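Local coordinates for protein split-Soret cytochrome c (Desulfovibrio desulfuricans, PDB 1H21) that is a homodimeric dihaem cytochrome c, its four haems shared between the subunits, that may take part in electron transport during sulfate reduction, at residues A[131-136]-A[164-169]; A[21-26]-A[188-193]. All coordinates share one frame; numbering follows the deposited sequence.

Contact 1 of 2, residues A[131-136]-A[164-169]; sequences QGVKGD and SKQRSE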
loop_
_atom_site.group_PDB
_atom_site.type_symbol
_atom_site.label_atom_id
_atom_site.label_comp_id
_atom_site.label_asym_id
_atom_site.label_seq_id
_atom_site.Cartn_x
_atom_site.Cartn_y
_atom_site.Cartn_z
ATOM N N GLN A 131 16.991 -14.001 -13.658
ATOM C CA GLN A 131 18.036 -13.617 -12.720
ATOM C C GLN A 131 17.985 -14.374 -11.402
ATOM O O GLN A 131 18.926 -14.278 -10.607
ATOM C CB GLN A 131 18.020 -12.112 -12.482
ATOM C CG GLN A 131 18.269 -11.302 -13.747
ATOM C CD GLN A 131 18.471 -9.843 -13.449
ATOM O OE1 GLN A 131 17.844 -8.981 -14.090
ATOM N NE2 GLN A 131 19.355 -9.542 -12.462
ATOM N N GLY A 132 16.880 -15.082 -11.152
ATOM C CA GLY A 132 16.744 -15.858 -9.928
ATOM C C GLY A 132 16.950 -17.328 -10.217
ATOM O O GLY A 132 17.990 -17.883 -9.866
ATOM N N VAL A 133 15.928 -17.969 -10.774
ATOM C CA VAL A 133 15.993 -19.373 -11.167
ATOM C C VAL A 133 15.361 -19.506 -12.558
ATOM O O VAL A 133 14.287 -18.941 -12.833
ATOM C CB VAL A 133 15.269 -20.312 -10.177
ATOM C CG1 VAL A 133 15.805 -20.136 -8.787
ATOM C CG2 VAL A 133 13.746 -20.121 -10.240
ATOM N N LYS A 134 16.068 -20.193 -13.449
ATOM C CA LYS A 134 15.598 -20.389 -14.808
ATOM C C LYS A 134 14.571 -21.499 -14.765
ATOM O O LYS A 134 14.648 -22.368 -13.883
ATOM C CB LYS A 134 16.774 -20.793 -15.700
ATOM C CG LYS A 134 17.145 -19.760 -16.773
ATOM C CD LYS A 134 18.579 -19.993 -17.259
ATOM C CE LYS A 134 19.613 -19.614 -16.203
ATOM N NZ LYS A 134 20.916 -20.330 -16.466
ATOM N N GLY A 135 13.564 -21.433 -15.637
ATOM C CA GLY A 135 12.602 -22.516 -15.639
ATOM C C GLY A 135 11.115 -22.277 -15.695
ATOM O O GLY A 135 10.632 -21.349 -16.368
ATOM N N ASP A 136 10.406 -23.146 -14.979
ATOM C CA ASP A 136 8.954 -23.139 -14.899
ATOM C C ASP A 136 8.546 -22.945 -13.465
ATOM O O ASP A 136 9.255 -23.388 -12.559
ATOM C CB ASP A 136 8.403 -24.491 -15.349
ATOM C CG ASP A 136 7.929 -24.477 -16.782
ATOM O OD1 ASP A 136 8.792 -24.465 -17.686
ATOM O OD2 ASP A 136 6.698 -24.465 -17.005
ATOM N N SER A 164 13.084 -19.173 -0.560
ATOM C CA SER A 164 13.592 -19.813 -1.772
ATOM C C SER A 164 13.833 -18.846 -2.908
ATOM O O SER A 164 13.162 -17.809 -3.005
ATOM C CB SER A 164 12.603 -20.891 -2.239
ATOM O OG SER A 164 13.135 -21.664 -3.301
ATOM N N LYS A 165 14.760 -19.222 -3.793
ATOM C CA LYS A 165 15.076 -18.404 -4.971
ATOM C C LYS A 165 13.867 -18.402 -5.890
ATOM O O LYS A 165 13.665 -17.485 -6.689
ATOM C CB LYS A 165 16.282 -18.965 -5.715
ATOM C CG LYS A 165 17.602 -18.571 -5.102
ATOM C CD LYS A 165 18.669 -18.431 -6.179
ATOM C CE LYS A 165 19.986 -17.948 -5.591
ATOM N NZ LYS A 165 20.925 -17.490 -6.654
ATOM N N GLN A 166 13.058 -19.443 -5.756
ATOM C CA GLN A 166 11.857 -19.586 -6.549
ATOM C C GLN A 166 10.823 -18.536 -6.257
ATOM O O GLN A 166 10.253 -17.974 -7.174
ATOM C CB GLN A 166 11.229 -20.959 -6.317
ATOM C CG GLN A 166 11.847 -22.110 -7.070
ATOM C CD GLN A 166 11.706 -23.365 -6.290
ATOM O OE1 GLN A 166 12.368 -23.530 -5.257
ATOM N NE2 GLN A 166 10.793 -24.234 -6.707
ATOM N N ARG A 167 10.563 -18.267 -4.985
ATOM C CA ARG A 167 9.532 -17.291 -4.694
ATOM C C ARG A 167 9.974 -15.871 -5.024
ATOM O O ARG A 167 9.140 -15.014 -5.345
ATOM C CB ARG A 167 8.927 -17.470 -3.288
ATOM C CG ARG A 167 9.569 -16.705 -2.186
ATOM C CD ARG A 167 8.935 -15.336 -1.957
ATOM N NE ARG A 167 10.000 -14.394 -1.621
ATOM C CZ ARG A 167 10.068 -13.139 -2.052
ATOM N NH1 ARG A 167 9.105 -12.637 -2.825
ATOM N NH2 ARG A 167 11.168 -12.438 -1.832
ATOM N N SER A 168 11.278 -15.615 -4.982
ATOM C CA SER A 168 11.762 -14.298 -5.348
ATOM C C SER A 168 11.734 -14.217 -6.888
ATOM O O SER A 168 11.590 -13.141 -7.455
ATOM C CB SER A 168 13.163 -14.048 -4.801
ATOM O OG SER A 168 14.141 -14.761 -5.523
ATOM N N GLU A 169 11.870 -15.365 -7.555
ATOM C CA GLU A 169 11.796 -15.412 -9.012
ATOM C C GLU A 169 10.327 -15.167 -9.337
ATOM O O GLU A 169 9.995 -14.364 -10.202
ATOM C CB GLU A 169 12.231 -16.786 -9.533
ATOM C CG GLU A 169 12.125 -16.965 -11.056
ATOM C CD GLU A 169 13.048 -16.049 -11.859
ATOM O OE1 GLU A 169 14.214 -15.856 -11.471
ATOM O OE2 GLU A 169 12.607 -15.545 -12.916
#
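Glu169 holds the loop 131-136 through a single carboxylate oxygen, OE1, which is met by two successive backbone N-H groups. Val133 N donates to Glu169 OE1 at 2.8 Å with an N-H...O angle of 148°, reaching it from above the carboxylate plane. The bond from Gly132 N to the same Glu169 OE1 is equally short, 2.8 Å, but its angle of 125° makes it weak. CG of Glu169 stands anti to the backbone N (chi1 177°), and the bend at chi2 brings CD to the loop backbone. The group is buried, yet its other oxygen is also satisfied: OE2 forms a salt bridge with Arg173 and a hydrogen bond with Tyr34. That environment would be expected to favour the ionised form.

Val133 closes the tight part by spreading its two methyls along one side of the first helical turn. CG2 rests against Glu169 CG at 3.6 Å, while CG1 comes to 3.3 Å from Lys165 CB, the shortest carbon-carbon approach between the segments. Towards solvent the packing thins. Beyond CB the exposed Lys165 chain lies loosely, its CD 3.8 Å from Gly132 O; Gln166 merely grazes Val133, its CG 4.2 Å from CG2; and Gln131 sends its side-chain end away.

The helix begins here with an N-cap: Ser164 OG accepts a weak bond from Gln166 N and donates to Gln166 OE1 at 2.8 Å. The contact is thus a surface loop bound to the first turn of an N-capped helix, in a protein of the putative redox-active C_GCAxxG_C_C family. The side chain of Glu169 is about 8 Å from that of Cys171, an inferred ligand of the iron-sulfur cluster.

Contact 2 of 2, residues A[21-26]-A[188-193]; sequences PHKLDP and TKIDQG
Ile190 lays its terminal methyl on one face of the flat peptide group joining His22 to Lys23: CD1 is 3.5 Å from His22 C and the same distance from Lys23 N, and stands almost straight above the carbonyl carbon. The second flat group, the Asp191 carboxylate, is approached on the side of its two oxygens. Lys23 NZ forms a salt bridge with Asp191, reaching OD2 at 2.7 Å through the syn lone pair of that oxygen, and a weaker bond links NZ to OD1. The two side chains cross at about a right angle; the bend of Lys23 at chi2 (-149°) sets the direction of CD, from which the extended remainder carries NZ to Asp191. The His22 imidazole, facing other partners, is stacked on Tyr60 and meets Tyr64 with the planes at about 70°.

Ile190 carries the apolar part. Besides the peptide, its CD1 touches Pro21 CB at 3.8 Å and nears the stem of Lys23, 4.1 Å from CG. The lysine charge would probably offset that of the Asp191 carboxylate; Lys23 and Asp191 also touch a crystal neighbour, which may influence the exposed ion pair.

In these all-helical surroundings, the loop before helix 26-38 runs beside the C-terminal end of helix 165-192. His22 and Leu24 pack on Met56 of helix 44-60, and Leu24 N is hydrogen-bonded to Asn187.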
loop_
_atom_site.group_PDB
_atom_site.type_symbol
_atom_site.label_atom_id
_atom_site.label_comp_id
_atom_site.label_asym_id
_atom_site.label_seq_id
_atom_site.Cartn_x
_atom_site.Cartn_y
_atom_site.Cartn_z
ATOM N N PRO A 21 -0.378 11.605 -20.683
ATOM C CA PRO A 21 -0.200 10.155 -20.809
ATOM C C PRO A 21 0.308 9.805 -22.210
ATOM O O PRO A 21 0.091 10.561 -23.154
ATOM C CB PRO A 21 -1.609 9.617 -20.557
ATOM C CG PRO A 21 -2.494 10.742 -21.044
ATOM C CD PRO A 21 -1.799 11.961 -20.520
ATOM N N HIS A 22 1.054 8.713 -22.322
ATOM C CA HIS A 22 1.581 8.271 -23.604
ATOM C C HIS A 22 1.281 6.784 -23.676
ATOM O O HIS A 22 1.371 6.112 -22.663
ATOM C CB HIS A 22 3.105 8.451 -23.658
ATOM C CG HIS A 22 3.565 9.875 -23.605
ATOM N ND1 HIS A 22 3.561 10.706 -24.707
ATOM C CD2 HIS A 22 4.082 10.608 -22.592
ATOM C CE1 HIS A 22 4.053 11.883 -24.373
ATOM N NE2 HIS A 22 4.380 11.849 -23.094
ATOM N N LYS A 23 0.831 6.283 -24.823
ATOM C CA LYS A 23 0.588 4.844 -24.960
ATOM C C LYS A 23 1.889 4.074 -24.680
ATOM O O LYS A 23 3.001 4.583 -24.921
ATOM C CB LYS A 23 0.077 4.492 -26.363
ATOM C CG LYS A 23 -1.395 4.752 -26.549
ATOM C CD LYS A 23 -1.984 3.775 -27.523
ATOM C CE LYS A 23 -3.492 3.868 -27.461
ATOM N NZ LYS A 23 -4.109 2.864 -28.359
ATOM N N LEU A 24 1.758 2.840 -24.210
ATOM C CA LEU A 24 2.932 2.050 -23.884
ATOM C C LEU A 24 2.961 0.730 -24.641
ATOM O O LEU A 24 1.967 0.323 -25.234
ATOM C CB LEU A 24 2.920 1.742 -22.378
ATOM C CG LEU A 24 2.752 2.887 -21.368
ATOM C CD1 LEU A 24 1.879 2.441 -20.183
ATOM C CD2 LEU A 24 4.122 3.416 -20.919
ATOM N N ASP A 25 4.103 0.054 -24.597
ATOM C CA ASP A 25 4.232 -1.242 -25.219
ATOM C C ASP A 25 4.201 -2.216 -24.056
ATOM O O ASP A 25 5.207 -2.354 -23.334
ATOM C CB ASP A 25 5.581 -1.385 -25.929
ATOM C CG ASP A 25 5.784 -2.776 -26.557
ATOM O OD1 ASP A 25 4.892 -3.657 -26.463
ATOM O OD2 ASP A 25 6.858 -2.994 -27.149
ATOM N N PRO A 26 3.041 -2.870 -23.817
ATOM C CA PRO A 26 2.908 -3.835 -22.720
ATOM C C PRO A 26 4.076 -4.853 -22.633
ATOM O O PRO A 26 4.636 -5.066 -21.538
ATOM C CB PRO A 26 1.572 -4.505 -23.040
ATOM C CG PRO A 26 0.777 -3.387 -23.578
ATOM C CD PRO A 26 1.757 -2.731 -24.534
ATOM N N THR A 188 -5.875 1.414 -22.926
ATOM C CA THR A 188 -7.316 1.453 -23.085
ATOM C C THR A 188 -7.918 2.752 -22.534
ATOM O O THR A 188 -8.856 3.293 -23.116
ATOM C CB THR A 188 -7.948 0.181 -22.470
ATOM O OG1 THR A 188 -7.318 -0.961 -23.064
ATOM C CG2 THR A 188 -9.455 0.100 -22.722
ATOM N N LYS A 189 -7.358 3.281 -21.451
ATOM C CA LYS A 189 -7.866 4.535 -20.866
ATOM C C LYS A 189 -7.641 5.714 -21.835
ATOM O O LYS A 189 -8.529 6.551 -22.062
ATOM C CB LYS A 189 -7.173 4.824 -19.516
ATOM C CG LYS A 189 -7.491 6.185 -18.888
ATOM C CD LYS A 189 -8.987 6.350 -18.658
ATOM C CE LYS A 189 -9.277 7.641 -17.928
ATOM N NZ LYS A 189 -10.717 7.836 -17.658
ATOM N N ILE A 190 -6.437 5.775 -22.383
ATOM C CA ILE A 190 -6.097 6.820 -23.320
ATOM C C ILE A 190 -7.074 6.775 -24.499
ATOM O O ILE A 190 -7.513 7.835 -24.973
ATOM C CB ILE A 190 -4.639 6.678 -23.838
ATOM C CG1 ILE A 190 -3.627 6.855 -22.691
ATOM C CG2 ILE A 190 -4.371 7.712 -24.901
ATOM C CD1 ILE A 190 -2.138 6.820 -23.119
ATOM N N ASP A 191 -7.421 5.562 -24.957
ATOM C CA ASP A 191 -8.359 5.372 -26.082
ATOM C C ASP A 191 -9.802 5.699 -25.767
ATOM O O ASP A 191 -10.431 6.507 -26.456
ATOM C CB ASP A 191 -8.307 3.943 -26.620
ATOM C CG ASP A 191 -7.022 3.638 -27.379
ATOM O OD1 ASP A 191 -6.355 4.588 -27.885
ATOM O OD2 ASP A 191 -6.660 2.435 -27.462
ATOM N N GLN A 192 -10.333 5.089 -24.716
ATOM C CA GLN A 192 -11.723 5.312 -24.342
ATOM C C GLN A 192 -12.033 6.583 -23.548
ATOM O O GLN A 192 -13.183 6.788 -23.154
ATOM C CB GLN A 192 -12.282 4.092 -23.626
ATOM C CG GLN A 192 -12.218 2.822 -24.447
ATOM C CD GLN A 192 -12.633 1.578 -23.662
ATOM O OE1 GLN A 192 -12.886 1.622 -22.437
ATOM N NE2 GLN A 192 -12.691 0.448 -24.367
ATOM N N GLY A 193 -11.021 7.411 -23.283
ATOM C CA GLY A 193 -11.226 8.663 -22.556
ATOM C C GLY A 193 -12.049 8.573 -21.286
ATOM O O GLY A 193 -11.780 7.727 -20.440
#

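In the fold
Contacts 1 and 2 mark the two ends of helix 165-192: contact 1 uses its first turn, contact 2 its last. Their centres are 32 Å apart and their nearest atoms about 16 Å, so they do not touch. Along the chain the order is 21-26, 131-136, 164-169 and 188-193, which nests contact 1 inside the long, helix-rich excursion closed by contact 2. Helix 26-38 starts within segment 21-26 and also supplies Tyr34 and Trp38 beside contact 1, giving the two sites a second common neighbour. Both lie on the surface, joining loops to the ends of one long helix in a chain without strands.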